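Local structure of beta-porphyranase A (Bacteroides plebeius, 4AW7) at residues Gly96-Lys101 with Asn181-Gly186; Gly203-Trp208 with Glu480-Ile485; Asn413-Val418 with Pro442-Ser447. The protein cleaves the sulfated red-algal polysaccharide porphyran at the beta-1,4 linkages between beta-D-galactose and alpha-L-galactose-6-sulfate, releasing mostly disaccharides. All coordinates share one frame; numbering follows the deposited sequence.

The three contacts sample the catalytic barrel, the seam between domains and the sandwich part of one chain. Contact 1 ties two loops of the catalytic (beta/alpha)8 barrel; contact 2 joins a short helix of that barrel to a beta-sandwich domain; contact 3 joins two loops within the sandwich part. Their centres lie about 40 Å (1 and 2), 47 Å (2 and 3) and 50 Å (1 and 3) apart, and none touches another. Along the chain contact 1 closes first, whereas contact 3 falls between the two halves of contact 2. All stand away from the probable proton donor Glu146 and nucleophile Glu272, though Tyr207 in contact 2 binds a potassium ion.

Contact 1. Residues Gly96-Lys101 with Asn181-Gly186; sequences GNISVK and NPRLNG
Arg183 grips the carbonyl oxygen of Gly96 with both terminal nitrogens of its guanidinium group, an end-on pair of hydrogen bonds that joins two loops at the N-terminal end of the (beta/alpha)8 barrel strands. One loop runs into strand 99-101; the other leads from helix 160-179 to strand 189-195. NH2 of Arg183 lies 2.9 Å from Gly96 O, and NH1 of Arg183 is 3.0 Å from the same oxygen. Because one acceptor serves two N-H groups, neither bond is straight: the angles at hydrogen are 146° for NH2 and 141° for NH1. The oxygen stays near the guanidinium plane, while both donors are tilted from the carbonyl plane, NH1 more than NH2.

Ile98 uses a face of the same group. Its CD1 rests 3.4 Å above the guanidinium plane of Arg183, displaced toward the rim, and its CG1 is 3.5 Å from Arg183 NH2. With CG1 beside the backbone N (chi1 -57°), the extended ethyl arm also carries Ile98 CD1 to within 4.0 Å of Leu184 CD2. The side chains of Ile98 and Arg183 cross at about a right angle, and a bend at chi3 of the arginine helps bring its end to the other loop.

Further out, NE of Arg183 bonds to Ser132 O, so acceptors at two edges of the guanidinium, Gly96 O and Ser132 O, limit its rotation. Ile98 packs on Val137 of the neighbouring barrel strand, and Leu184 sits against Tyr131 and Ile178 from two helices. The arginine's own loop is folded by Asn181, whose backbone O accepts from the amides of Leu184 and Asn185. The side chain of Asn181 adds a weak bond, its OD1 standing 3.0 Å from Arg183 N.

Contact 2. Residues Gly203-Trp208 with Glu480-Ile485; sequences GNFNYW and EYLKPI. With K (potassium ion), chain F.
Leu482 covers a face of the Phe205 ring with one methyl, while the edge of the Trp208 indole meets the hydroxyl of Tyr481. CD1 of Leu482 stands 3.6 Å above the Phe205 plane, offset toward the rim near CG, a CH-pi contact. The other methyl, CD2, approaches Trp208 CD1 obliquely at 3.7 Å. With CG of Leu482 anti to the backbone N (chi1 -170°), the fork of the leucine is held out to bridge the two aromatic side chains. At the indole edge, Trp208 NE1 donates to Tyr481 OH across 3.0 Å, with an angle of 160° at hydrogen and the oxygen close to the ring plane. The two aromatic planes are inclined at 67°, and Trp208 CZ2 is 3.9 Å from Tyr481 CE2. CB of Leu482 lies over the centre of the Tyr481 ring, covering a face of it from within the same segment.

Phe205 is the N-cap residue of helix 206-210 in the barrel domain; Leu482 and Lys483 form a G1 beta bulge opposite Val578 in the sandwich sheet. The contact is therefore a seam between domains, and Met253 of helix 245-262 touches Phe205, Trp208 and Tyr481 beside it. Tyr207, the residue before Trp208, binds a potassium ion through its OH at 2.9 Å, together with Tyr193 OH and Tyr197 O.

A leucine in place of Trp208 removes the indole N-H and would probably leave the Tyr481 hydroxyl without this donor and open a gap beside Leu482 CD2. The seam thus depends chiefly on apolar contact, with one directed bond helping to set how the indole and the phenol ring meet.

Contact 3. Residues Asn413-Val418 with Pro442-Ser447; sequences NSWKDV and PSMPES
Met444 lies across the indole of Trp415 at about a right angle, following one face of the ring with successive atoms. Its CG sits 3.7 Å from the centroid of the Trp415 five-membered ring, 17° off the normal, in a CH-pi contact. Further along, SD of Met444 stands 4.6 Å from the centroid of the six-membered ring, nearly on its normal, a Met-aromatic contact at some distance. Bends at chi2 (70°) and chi3 then turn the methyl aside, so that Met444 CE meets Val418 CG1 at 3.6 Å.

Trp415 reaches this position from tight turns: a type I' turn spans Asn413-Lys416, and a type I turn runs from Trp415 to Val418. The contact joins the loop leading into strand 418-419 to the loop before strand 447-450, within the beta-sandwich part, with Leu458 of strand 454-462 also touching Met444.

Polar atoms of the two loops meet through water. One water accepts from Trp415 NE1 at 2.8 Å and donates to Pro445 O; another accepts from Met444 N and reaches Val418 O only weakly. The loops are thus held by dispersion and sulfur-aromatic contact, with water supplying the hydrogen bonds between them.

Contact 1. Residues Gly96-Lys101 with Asn181-Gly186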
ATOM      1  N   GLY A  96       6.171   4.253 -34.506  1.00 20.20           N
ATOM      2  CA  GLY A  96       5.247   5.336 -34.219  1.00 20.23           C
ATOM      3  C   GLY A  96       5.184   5.720 -32.743  1.00 19.68           C
ATOM      4  O   GLY A  96       5.996   5.293 -31.918  1.00 20.21           O
ATOM      5  N   ASN A  97       4.208   6.555 -32.416  1.00 18.90           N
ATOM      6  CA  ASN A  97       3.981   7.046 -31.064  1.00 18.23           C
ATOM      7  C   ASN A  97       3.637   5.882 -30.120  1.00 17.38           C
ATOM      8  O   ASN A  97       2.907   4.958 -30.485  1.00 17.16           O
ATOM      9  CB  ASN A  97       2.836   8.081 -31.049  1.00 19.92           C
ATOM     10  CG  ASN A  97       2.514   8.602 -29.658  1.00 21.47           C
ATOM     11  OD1 ASN A  97       3.267   9.411 -29.101  1.00 26.59           O
ATOM     12  ND2 ASN A  97       1.392   8.137 -29.080  1.00 26.34           N
ATOM     13  N   ILE A  98       4.187   5.954 -28.913  1.00 15.72           N
ATOM     14  CA  ILE A  98       3.822   5.020 -27.843  1.00 15.05           C
ATOM     15  C   ILE A  98       2.969   5.766 -26.834  1.00 14.27           C
ATOM     16  O   ILE A  98       3.394   6.732 -26.208  1.00 15.86           O
ATOM     17  CB  ILE A  98       5.045   4.406 -27.166  1.00 14.88           C
ATOM     18  CG1 ILE A  98       5.921   3.693 -28.192  1.00 16.44           C
ATOM     19  CG2 ILE A  98       4.590   3.439 -26.073  1.00 15.66           C
ATOM     20  CD1 ILE A  98       7.139   3.011 -27.627  1.00 17.01           C
ATOM     21  N   SER A  99       1.761   5.268 -26.659  1.00 13.86           N
ATOM     22  CA  SER A  99       0.889   5.742 -25.598  1.00 14.23           C
ATOM     23  C   SER A  99       0.987   4.814 -24.398  1.00 13.24           C
ATOM     24  O   SER A  99       1.360   3.643 -24.531  1.00 13.80           O
ATOM     25  CB  SER A  99      -0.544   5.758 -26.064  1.00 14.50           C
ATOM     26  OG  SER A  99      -0.789   6.778 -27.019  1.00 19.52           O
ATOM     27  N   VAL A 100       0.621   5.353 -23.241  1.00 12.56           N
ATOM     28  CA  VAL A 100       0.741   4.653 -21.967  1.00 11.86           C
ATOM     29  C   VAL A 100      -0.626   4.462 -21.327  1.00 11.66           C
ATOM     30  O   VAL A 100      -1.354   5.448 -21.114  1.00 13.95           O
ATOM     31  CB  VAL A 100       1.634   5.431 -20.997  1.00 12.48           C
ATOM     32  CG1 VAL A 100       1.705   4.715 -19.674  1.00 14.74           C
ATOM     33  CG2 VAL A 100       3.029   5.639 -21.559  1.00 14.58           C
ATOM     34  N   LYS A 101      -1.006   3.214 -21.047  1.00  9.77           N
ATOM     35  CA  LYS A 101      -2.231   2.910 -20.340  1.00  9.80           C
ATOM     36  C   LYS A 101      -1.888   2.637 -18.882  1.00  8.69           C
ATOM     37  O   LYS A 101      -0.983   1.840 -18.568  1.00  9.44           O
ATOM     38  CB  LYS A 101      -2.952   1.709 -20.916  1.00 10.89           C
ATOM     39  CG  LYS A 101      -4.360   1.495 -20.359  1.00 11.76           C
ATOM     40  CD  LYS A 101      -5.039   0.268 -20.985  1.00 16.24           C
ATOM     41  CE  LYS A 101      -6.364  -0.058 -20.375  1.00 19.35           C
ATOM     42  NZ  LYS A 101      -7.404   0.679 -21.063  1.00 20.37           N
ATOM     43  N   ASN A 181      16.345   2.168 -23.357  1.00 16.09           N
ATOM     44  CA  ASN A 181      15.601   2.308 -24.606  1.00 16.26           C
ATOM     45  C   ASN A 181      14.921   3.690 -24.569  1.00 17.14           C
ATOM     46  O   ASN A 181      14.006   3.916 -23.776  1.00 16.70           O
ATOM     47  CB  ASN A 181      14.577   1.175 -24.784  1.00 16.33           C
ATOM     48  CG  ASN A 181      13.875   1.241 -26.104  1.00 18.78           C
ATOM     49  OD1 ASN A 181      13.129   2.192 -26.381  1.00 25.85           O
ATOM     50  ND2 ASN A 181      14.053   0.217 -26.915  1.00 18.78           N
ATOM     51  N   PRO A 182      15.365   4.651 -25.430  1.00 18.14           N
ATOM     52  CA  PRO A 182      14.799   6.015 -25.316  1.00 18.25           C
ATOM     53  C   PRO A 182      13.304   6.115 -25.643  1.00 17.22           C
ATOM     54  O   PRO A 182      12.658   7.080 -25.234  1.00 19.24           O
ATOM     55  CB  PRO A 182      15.636   6.846 -26.313  1.00 19.83           C
ATOM     56  CG  PRO A 182      16.297   5.819 -27.190  1.00 21.52           C
ATOM     57  CD  PRO A 182      16.486   4.594 -26.389  1.00 18.74           C
ATOM     58  N   ARG A 183      12.753   5.146 -26.356  1.00 17.06           N
ATOM     59  CA  ARG A 183      11.309   5.125 -26.615  1.00 16.94           C
ATOM     60  C   ARG A 183      10.480   4.778 -25.376  1.00 16.23           C
ATOM     61  O   ARG A 183       9.309   5.126 -25.290  1.00 18.62           O
ATOM     62  CB  ARG A 183      10.963   4.180 -27.734  1.00 16.97           C
ATOM     63  CG  ARG A 183      11.359   4.749 -29.077  1.00 18.31           C
ATOM     64  CD  ARG A 183      11.187   3.775 -30.182  1.00 19.04           C
ATOM     65  NE  ARG A 183       9.869   3.173 -30.411  1.00 19.42           N
ATOM     66  CZ  ARG A 183       8.824   3.798 -30.959  1.00 19.36           C
ATOM     67  NH1 ARG A 183       8.887   5.083 -31.291  1.00 21.50           N
ATOM     68  NH2 ARG A 183       7.724   3.121 -31.191  1.00 17.26           N
ATOM     69  N   LEU A 184      11.084   4.060 -24.433  1.00 15.68           N
ATOM     70  CA  LEU A 184      10.376   3.636 -23.199  1.00 14.46           C
ATOM     71  C   LEU A 184      10.783   4.394 -21.952  1.00 14.83           C
ATOM     72  O   LEU A 184       9.977   4.528 -21.028  1.00 14.72           O
ATOM     73  CB  LEU A 184      10.666   2.161 -22.956  1.00 14.27           C
ATOM     74  CG  LEU A 184      10.228   1.228 -24.059  1.00 14.13           C
ATOM     75  CD1 LEU A 184      10.625  -0.220 -23.763  1.00 14.32           C
ATOM     76  CD2 LEU A 184       8.730   1.320 -24.332  1.00 15.00           C
ATOM     77  N   ASN A 185      12.028   4.863 -21.883  1.00 14.87           N
ATOM     78  CA  ASN A 185      12.569   5.491 -20.688  1.00 16.16           C
ATOM     79  C   ASN A 185      11.736   6.727 -20.361  1.00 17.72           C
ATOM     80  O   ASN A 185      11.514   7.598 -21.227  1.00 19.17           O
ATOM     81  CB  ASN A 185      14.045   5.864 -20.897  1.00 16.07           C
ATOM     82  CG  ASN A 185      14.769   6.287 -19.609  1.00 16.90           C
ATOM     83  OD1 ASN A 185      15.575   7.223 -19.618  1.00 24.26           O
ATOM     84  ND2 ASN A 185      14.493   5.607 -18.513  1.00 16.20           N
ATOM     85  N   GLY A 186      11.248   6.799 -19.128  1.00 18.45           N
ATOM     86  CA  GLY A 186      10.365   7.878 -18.699  1.00 19.48           C
ATOM     87  C   GLY A 186       8.879   7.588 -18.853  1.00 19.76           C
ATOM     88  O   GLY A 186       8.068   8.273 -18.212  1.00 23.39           O
TER

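Contact 2. Residues Gly203-Trp208 with Glu480-Ile485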
ATOM      1  N   GLY A 203      13.634 -15.219  10.918  1.00 10.20           N
ATOM      2  CA  GLY A 203      15.009 -15.665  11.038  1.00  9.88           C
ATOM      3  C   GLY A 203      15.926 -14.598  11.594  1.00  9.77           C
ATOM      4  O   GLY A 203      17.046 -14.414  11.133  1.00 10.42           O
ATOM      5  N   ASN A 204      15.410 -13.800  12.535  1.00 10.95           N
ATOM      6  CA  ASN A 204      16.211 -12.724  13.093  0.50 11.45           C
ATOM      7  C   ASN A 204      16.631 -11.736  12.009  1.00 10.43           C
ATOM      8  O   ASN A 204      17.753 -11.247  12.000  1.00 11.85           O
ATOM      9  CB  ASN A 204      17.463 -13.306  13.756  0.50 12.39           C
ATOM     10  CG  ASN A 204      17.934 -12.485  14.898  0.50 14.91           C
ATOM     11  OD1 ASN A 204      17.118 -11.902  15.621  0.50 18.82           O
ATOM     12  ND2 ASN A 204      19.250 -12.464  15.117  0.50 18.34           N
ATOM     13  N   PHE A 205      15.715 -11.463  11.076  1.00  9.49           N
ATOM     14  CA  PHE A 205      15.895 -10.592   9.907  1.00  9.37           C
ATOM     15  C   PHE A 205      16.756 -11.203   8.808  1.00  9.40           C
ATOM     16  O   PHE A 205      17.066 -10.557   7.823  1.00  9.83           O
ATOM     17  CB  PHE A 205      16.336  -9.169  10.275  1.00  9.75           C
ATOM     18  CG  PHE A 205      15.219  -8.376  10.919  1.00  9.69           C
ATOM     19  CD1 PHE A 205      14.981  -8.470  12.259  1.00  9.63           C
ATOM     20  CD2 PHE A 205      14.380  -7.561  10.159  1.00  9.95           C
ATOM     21  CE1 PHE A 205      13.934  -7.779  12.850  1.00  9.81           C
ATOM     22  CE2 PHE A 205      13.354  -6.843  10.749  1.00  9.75           C
ATOM     23  CZ  PHE A 205      13.133  -6.940  12.080  1.00 10.05           C
ATOM     24  N   ASN A 206      17.045 -12.494   8.916  1.00  9.54           N
ATOM     25  CA  ASN A 206      17.630 -13.206   7.766  1.00  8.93           C
ATOM     26  C   ASN A 206      16.735 -13.105   6.547  1.00  9.17           C
ATOM     27  O   ASN A 206      17.219 -13.030   5.414  1.00  9.40           O
ATOM     28  CB  ASN A 206      17.892 -14.678   8.086  1.00 10.07           C
ATOM     29  CG  ASN A 206      18.617 -15.386   6.960  1.00 10.39           C
ATOM     30  OD1 ASN A 206      19.771 -15.086   6.722  1.00 12.54           O
ATOM     31  ND2 ASN A 206      17.929 -16.276   6.239  1.00 11.94           N
ATOM     32  N   TYR A 207      15.431 -13.102   6.753  1.00  8.56           N
ATOM     33  CA  TYR A 207      14.491 -13.049   5.643  1.00  8.30           C
ATOM     34  C   TYR A 207      14.636 -11.706   4.892  1.00  8.40           C
ATOM     35  O   TYR A 207      14.801 -11.688   3.682  1.00  8.82           O
ATOM     36  CB  TYR A 207      13.062 -13.332   6.105  1.00  7.58           C
ATOM     37  CG  TYR A 207      12.125 -13.475   4.942  1.00  8.46           C
ATOM     38  CD1 TYR A 207      11.461 -12.402   4.367  1.00  8.57           C
ATOM     39  CD2 TYR A 207      11.905 -14.737   4.394  1.00  9.55           C
ATOM     40  CE1 TYR A 207      10.649 -12.578   3.281  1.00  9.72           C
ATOM     41  CE2 TYR A 207      11.061 -14.909   3.313  1.00 10.22           C
ATOM     42  CZ  TYR A 207      10.424 -13.820   2.762  1.00 10.45           C
ATOM     43  OH  TYR A 207       9.619 -14.003   1.654  1.00 14.01           O
ATOM     44  N   TRP A 208      14.576 -10.598   5.610  1.00  7.81           N
ATOM     45  CA  TRP A 208      14.883  -9.301   5.046  1.00  8.06           C
ATOM     46  C   TRP A 208      16.211  -9.381   4.269  1.00  8.45           C
ATOM     47  O   TRP A 208      16.293  -8.993   3.117  1.00  8.87           O
ATOM     48  CB  TRP A 208      15.029  -8.238   6.142  1.00  8.65           C
ATOM     49  CG  TRP A 208      15.659  -6.968   5.653  1.00  8.59           C
ATOM     50  CD1 TRP A 208      16.932  -6.579   5.872  1.00  9.77           C
ATOM     51  CD2 TRP A 208      15.056  -5.936   4.864  1.00  8.13           C
ATOM     52  NE1 TRP A 208      17.178  -5.389   5.264  1.00  9.05           N
ATOM     53  CE2 TRP A 208      16.039  -4.971   4.627  1.00  8.90           C
ATOM     54  CE3 TRP A 208      13.771  -5.738   4.335  1.00  9.17           C
ATOM     55  CZ2 TRP A 208      15.795  -3.829   3.876  1.00  9.66           C
ATOM     56  CZ3 TRP A 208      13.525  -4.597   3.615  1.00  9.16           C
ATOM     57  CH2 TRP A 208      14.545  -3.665   3.366  1.00  9.39           C
ATOM     58  N   GLU A 480      21.338   5.124   9.908  1.00 13.83           N
ATOM     59  CA  GLU A 480      21.362   3.888  10.697  1.00 13.95           C
ATOM     60  C   GLU A 480      20.040   3.167  10.609  1.00 12.19           C
ATOM     61  O   GLU A 480      19.005   3.780  10.808  1.00 12.65           O
ATOM     62  CB  GLU A 480      21.659   4.215  12.164  1.00 14.46           C
ATOM     63  CG  GLU A 480      23.026   4.798  12.397  1.00 17.68           C
ATOM     64  CD  GLU A 480      24.090   3.760  12.226  1.00 21.74           C
ATOM     65  OE1 GLU A 480      24.011   2.714  12.890  1.00 27.33           O
ATOM     66  OE2 GLU A 480      24.958   4.000  11.402  1.00 29.67           O
ATOM     67  N   TYR A 481      20.083   1.866  10.319  1.00 11.48           N
ATOM     68  CA  TYR A 481      18.896   1.016  10.337  1.00 10.59           C
ATOM     69  C   TYR A 481      19.296  -0.373  10.808  1.00 11.03           C
ATOM     70  O   TYR A 481      20.498  -0.670  10.956  1.00 12.16           O
ATOM     71  CB  TYR A 481      18.121   0.991   8.982  1.00 10.21           C
ATOM     72  CG  TYR A 481      18.477  -0.161   8.085  1.00  9.76           C
ATOM     73  CD1 TYR A 481      19.793  -0.436   7.759  1.00 10.83           C
ATOM     74  CD2 TYR A 481      17.491  -0.958   7.529  1.00 10.22           C
ATOM     75  CE1 TYR A 481      20.124  -1.552   6.974  1.00 10.64           C
ATOM     76  CE2 TYR A 481      17.796  -2.060   6.740  1.00  9.81           C
ATOM     77  CZ  TYR A 481      19.129  -2.369   6.470  1.00 10.55           C
ATOM     78  OH  TYR A 481      19.404  -3.486   5.707  1.00 11.63           O
ATOM     79  N   LEU A 482      18.311  -1.238  11.040  1.00 10.34           N
ATOM     80  CA  LEU A 482      18.537  -2.657  11.358  1.00 10.49           C
ATOM     81  C   LEU A 482      19.623  -2.844  12.405  1.00 11.78           C
ATOM     82  O   LEU A 482      20.685  -3.427  12.150  1.00 12.87           O
ATOM     83  CB  LEU A 482      18.784  -3.462  10.073  1.00 11.05           C
ATOM     84  CG  LEU A 482      18.791  -4.988  10.237  1.00 12.43           C
ATOM     85  CD1 LEU A 482      17.516  -5.497  10.897  1.00 15.25           C
ATOM     86  CD2 LEU A 482      18.952  -5.618   8.872  1.00 16.48           C
ATOM     87  N   LYS A 483      19.335  -2.386  13.613  1.00 11.35           N
ATOM     88  CA  LYS A 483      20.315  -2.415  14.703  1.00 12.15           C
ATOM     89  C   LYS A 483      19.890  -3.438  15.748  1.00 13.10           C
ATOM     90  O   LYS A 483      18.791  -3.372  16.261  1.00 12.78           O
ATOM     91  CB  LYS A 483      20.424  -1.031  15.352  1.00 13.87           C
ATOM     92  CG  LYS A 483      20.825   0.106  14.432  1.00 15.34           C
ATOM     93  CD  LYS A 483      22.095  -0.096  13.688  1.00 19.15           C
ATOM     94  CE  LYS A 483      23.290  -0.079  14.620  1.00 22.10           C
ATOM     95  NZ  LYS A 483      24.593   0.105  13.875  1.00 26.03           N
ATOM     96  N   PRO A 484      20.775  -4.386  16.096  1.00 14.58           N
ATOM     97  CA  PRO A 484      20.418  -5.346  17.128  1.00 15.49           C
ATOM     98  C   PRO A 484      20.365  -4.695  18.491  1.00 14.31           C
ATOM     99  O   PRO A 484      21.162  -3.803  18.780  1.00 16.25           O
ATOM    100  CB  PRO A 484      21.574  -6.337  17.097  1.00 15.86           C
ATOM    101  CG  PRO A 484      22.684  -5.637  16.515  1.00 17.53           C
ATOM    102  CD  PRO A 484      22.105  -4.666  15.531  1.00 16.09           C
ATOM    103  N   ILE A 485      19.403  -5.100  19.287  1.00 13.41           N
ATOM    104  CA  ILE A 485      19.152  -4.529  20.599  1.00 14.45           C
ATOM    105  C   ILE A 485      19.809  -5.362  21.705  1.00 15.14           C
ATOM    106  O   ILE A 485      19.574  -6.562  21.806  1.00 16.41           O
ATOM    107  CB  ILE A 485      17.659  -4.454  20.889  1.00 14.17           C
ATOM    108  CG1 ILE A 485      16.951  -3.580  19.811  1.00 13.11           C
ATOM    109  CG2 ILE A 485      17.363  -3.937  22.321  1.00 15.17           C
ATOM    110  CD1 ILE A 485      15.423  -3.754  19.782  1.00 13.89           C
TER
HETATM  111  K     K F1616       8.501 -11.846   0.072  0.50 23.32           K

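Contact 3. Residues Asn413-Val418 with Pro442-Ser447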
ATOM      1  N   ASN A 413     -13.307  26.513  14.559  1.00 20.42           N
ATOM      2  CA  ASN A 413     -14.379  27.443  14.159  1.00 22.20           C
ATOM      3  C   ASN A 413     -15.775  26.900  14.490  1.00 21.72           C
ATOM      4  O   ASN A 413     -16.792  27.425  13.989  1.00 22.12           O
ATOM      5  CB  ASN A 413     -14.322  27.731  12.662  1.00 23.60           C
ATOM      6  CG  ASN A 413     -13.037  28.349  12.233  1.00 26.53           C
ATOM      7  OD1 ASN A 413     -12.399  27.871  11.284  1.00 34.56           O
ATOM      8  ND2 ASN A 413     -12.609  29.375  12.934  1.00 28.88           N
ATOM      9  N   SER A 414     -15.842  25.844  15.297  1.00 21.20           N
ATOM     10  CA  SER A 414     -17.111  25.212  15.643  1.00 21.63           C
ATOM     11  C   SER A 414     -17.947  24.879  14.423  1.00 21.49           C
ATOM     12  O   SER A 414     -19.174  24.984  14.433  1.00 21.67           O
ATOM     13  CB  SER A 414     -17.899  26.128  16.591  1.00 22.78           C
ATOM     14  OG  SER A 414     -17.123  26.382  17.749  1.00 25.32           O
ATOM     15  N   TRP A 415     -17.273  24.475  13.346  1.00 20.14           N
ATOM     16  CA  TRP A 415     -17.923  24.111  12.090  1.00 20.38           C
ATOM     17  C   TRP A 415     -18.850  25.187  11.514  1.00 21.49           C
ATOM     18  O   TRP A 415     -19.786  24.872  10.786  1.00 22.13           O
ATOM     19  CB  TRP A 415     -18.731  22.815  12.262  1.00 20.05           C
ATOM     20  CG  TRP A 415     -17.978  21.695  12.912  1.00 19.50           C
ATOM     21  CD1 TRP A 415     -18.150  21.220  14.166  1.00 21.99           C
ATOM     22  CD2 TRP A 415     -16.932  20.901  12.325  1.00 16.09           C
ATOM     23  NE1 TRP A 415     -17.299  20.180  14.406  1.00 20.64           N
ATOM     24  CE2 TRP A 415     -16.521  19.969  13.296  1.00 18.99           C
ATOM     25  CE3 TRP A 415     -16.326  20.884  11.069  1.00 16.80           C
ATOM     26  CZ2 TRP A 415     -15.542  19.016  13.051  1.00 19.57           C
ATOM     27  CZ3 TRP A 415     -15.317  19.935  10.835  1.00 17.35           C
ATOM     28  CH2 TRP A 415     -14.957  19.018  11.825  1.00 16.65           C
ATOM     29  N   LYS A 416     -18.562  26.450  11.804  1.00 22.10           N
ATOM     30  CA  LYS A 416     -19.466  27.540  11.389  1.00 22.74           C
ATOM     31  C   LYS A 416     -19.743  27.576   9.888  1.00 22.30           C
ATOM     32  O   LYS A 416     -20.840  27.984   9.456  1.00 24.32           O
ATOM     33  CB  LYS A 416     -18.924  28.896  11.892  1.00 23.31           C
ATOM     34  CG  LYS A 416     -17.808  29.504  11.047  1.00 26.26           C
ATOM     35  CD  LYS A 416     -17.182  30.732  11.705  1.00 29.92           C
ATOM     36  CE  LYS A 416     -16.070  31.308  10.850  1.00 31.23           C
ATOM     37  NZ  LYS A 416     -16.558  31.799   9.521  1.00 31.89           N
ATOM     38  N   ASP A 417     -18.758  27.166   9.083  1.00 21.67           N
ATOM     39  CA  ASP A 417     -18.815  27.256   7.626  1.00 21.75           C
ATOM     40  C   ASP A 417     -19.343  25.986   6.960  1.00 20.54           C
ATOM     41  O   ASP A 417     -19.372  25.898   5.735  1.00 21.16           O
ATOM     42  CB  ASP A 417     -17.401  27.538   7.095  1.00 22.24           C
ATOM     43  CG  ASP A 417     -16.770  28.725   7.765  1.00 24.52           C
ATOM     44  OD1 ASP A 417     -17.307  29.842   7.591  1.00 27.49           O
ATOM     45  OD2 ASP A 417     -15.766  28.545   8.488  1.00 27.35           O
ATOM     46  N   VAL A 418     -19.725  24.991   7.758  1.00 20.62           N
ATOM     47  CA  VAL A 418     -20.073  23.652   7.266  1.00 20.24           C
ATOM     48  C   VAL A 418     -21.584  23.431   7.411  1.00 20.37           C
ATOM     49  O   VAL A 418     -22.190  23.867   8.394  1.00 23.01           O
ATOM     50  CB  VAL A 418     -19.242  22.611   8.030  1.00 20.27           C
ATOM     51  CG1 VAL A 418     -19.630  21.165   7.624  1.00 21.30           C
ATOM     52  CG2 VAL A 418     -17.768  22.875   7.726  1.00 21.14           C
ATOM     53  N   PRO A 442     -28.178  16.575  10.963  1.00 12.49           N
ATOM     54  CA  PRO A 442     -28.509  18.016  10.972  1.00 12.66           C
ATOM     55  C   PRO A 442     -27.384  18.956  11.322  1.00 14.28           C
ATOM     56  O   PRO A 442     -27.517  20.162  11.197  1.00 15.42           O
ATOM     57  CB  PRO A 442     -29.600  18.084  12.040  1.00 13.84           C
ATOM     58  CG  PRO A 442     -29.341  16.948  12.919  1.00 14.72           C
ATOM     59  CD  PRO A 442     -28.867  15.843  12.032  1.00 13.24           C
ATOM     60  N   SER A 443     -26.260  18.398  11.780  1.00 15.51           N
ATOM     61  CA  SER A 443     -25.082  19.170  12.128  1.00 17.58           C
ATOM     62  C   SER A 443     -23.904  18.208  12.140  1.00 18.35           C
ATOM     63  O   SER A 443     -24.089  16.995  12.198  1.00 17.95           O
ATOM     64  CB  SER A 443     -25.256  19.830  13.498  1.00 19.55           C
ATOM     65  OG  SER A 443     -25.625  18.901  14.485  1.00 24.18           O
ATOM     66  N   MET A 444     -22.696  18.741  12.064  1.00 18.88           N
ATOM     67  CA  MET A 444     -21.540  17.880  12.246  1.00 19.41           C
ATOM     68  C   MET A 444     -21.621  17.294  13.640  1.00 19.85           C
ATOM     69  O   MET A 444     -21.815  18.025  14.596  1.00 20.49           O
ATOM     70  CB  MET A 444     -20.244  18.660  12.116  1.00 20.51           C
ATOM     71  CG  MET A 444     -19.040  17.741  12.068  1.00 23.05           C
ATOM     72  SD  MET A 444     -18.942  16.794  10.536  1.00 26.24           S
ATOM     73  CE  MET A 444     -19.069  18.064   9.402  1.00 26.68           C
ATOM     74  N   PRO A 445     -21.434  15.978  13.780  1.00 19.48           N
ATOM     75  CA  PRO A 445     -21.552  15.429  15.138  1.00 20.56           C
ATOM     76  C   PRO A 445     -20.483  15.912  16.132  1.00 19.60           C
ATOM     77  O   PRO A 445     -19.352  16.162  15.741  1.00 20.14           O
ATOM     78  CB  PRO A 445     -21.411  13.938  14.908  1.00 21.44           C
ATOM     79  CG  PRO A 445     -21.797  13.716  13.491  1.00 23.92           C
ATOM     80  CD  PRO A 445     -21.310  14.927  12.761  1.00 20.64           C
ATOM     81  N   GLU A 446     -20.871  16.045  17.402  1.00 18.82           N
ATOM     82  CA  GLU A 446     -19.979  16.424  18.504  1.00 18.74           C
ATOM     83  C   GLU A 446     -19.001  15.275  18.755  1.00 17.60           C
ATOM     84  O   GLU A 446     -17.821  15.478  19.039  1.00 17.13           O
ATOM     85  CB  GLU A 446     -20.770  16.734  19.781  1.00 20.09           C
ATOM     86  N   SER A 447     -19.546  14.076  18.693  1.00 16.85           N
ATOM     87  CA  SER A 447     -18.733  12.876  18.783  1.00 18.13           C
ATOM     88  C   SER A 447     -19.371  11.802  17.918  1.00 18.51           C
ATOM     89  O   SER A 447     -20.574  11.849  17.591  1.00 19.91           O
ATOM     90  CB  SER A 447     -18.594  12.409  20.237  1.00 19.13           C
ATOM     91  OG  SER A 447     -19.828  11.973  20.764  1.00 22.35           O
TER
HETATM   92  O   HOH W   1     -17.924  18.409  16.502  1.00 22.61           O
HETATM   93  O   HOH W   2     -22.279  21.540  10.949  1.00 34.02           O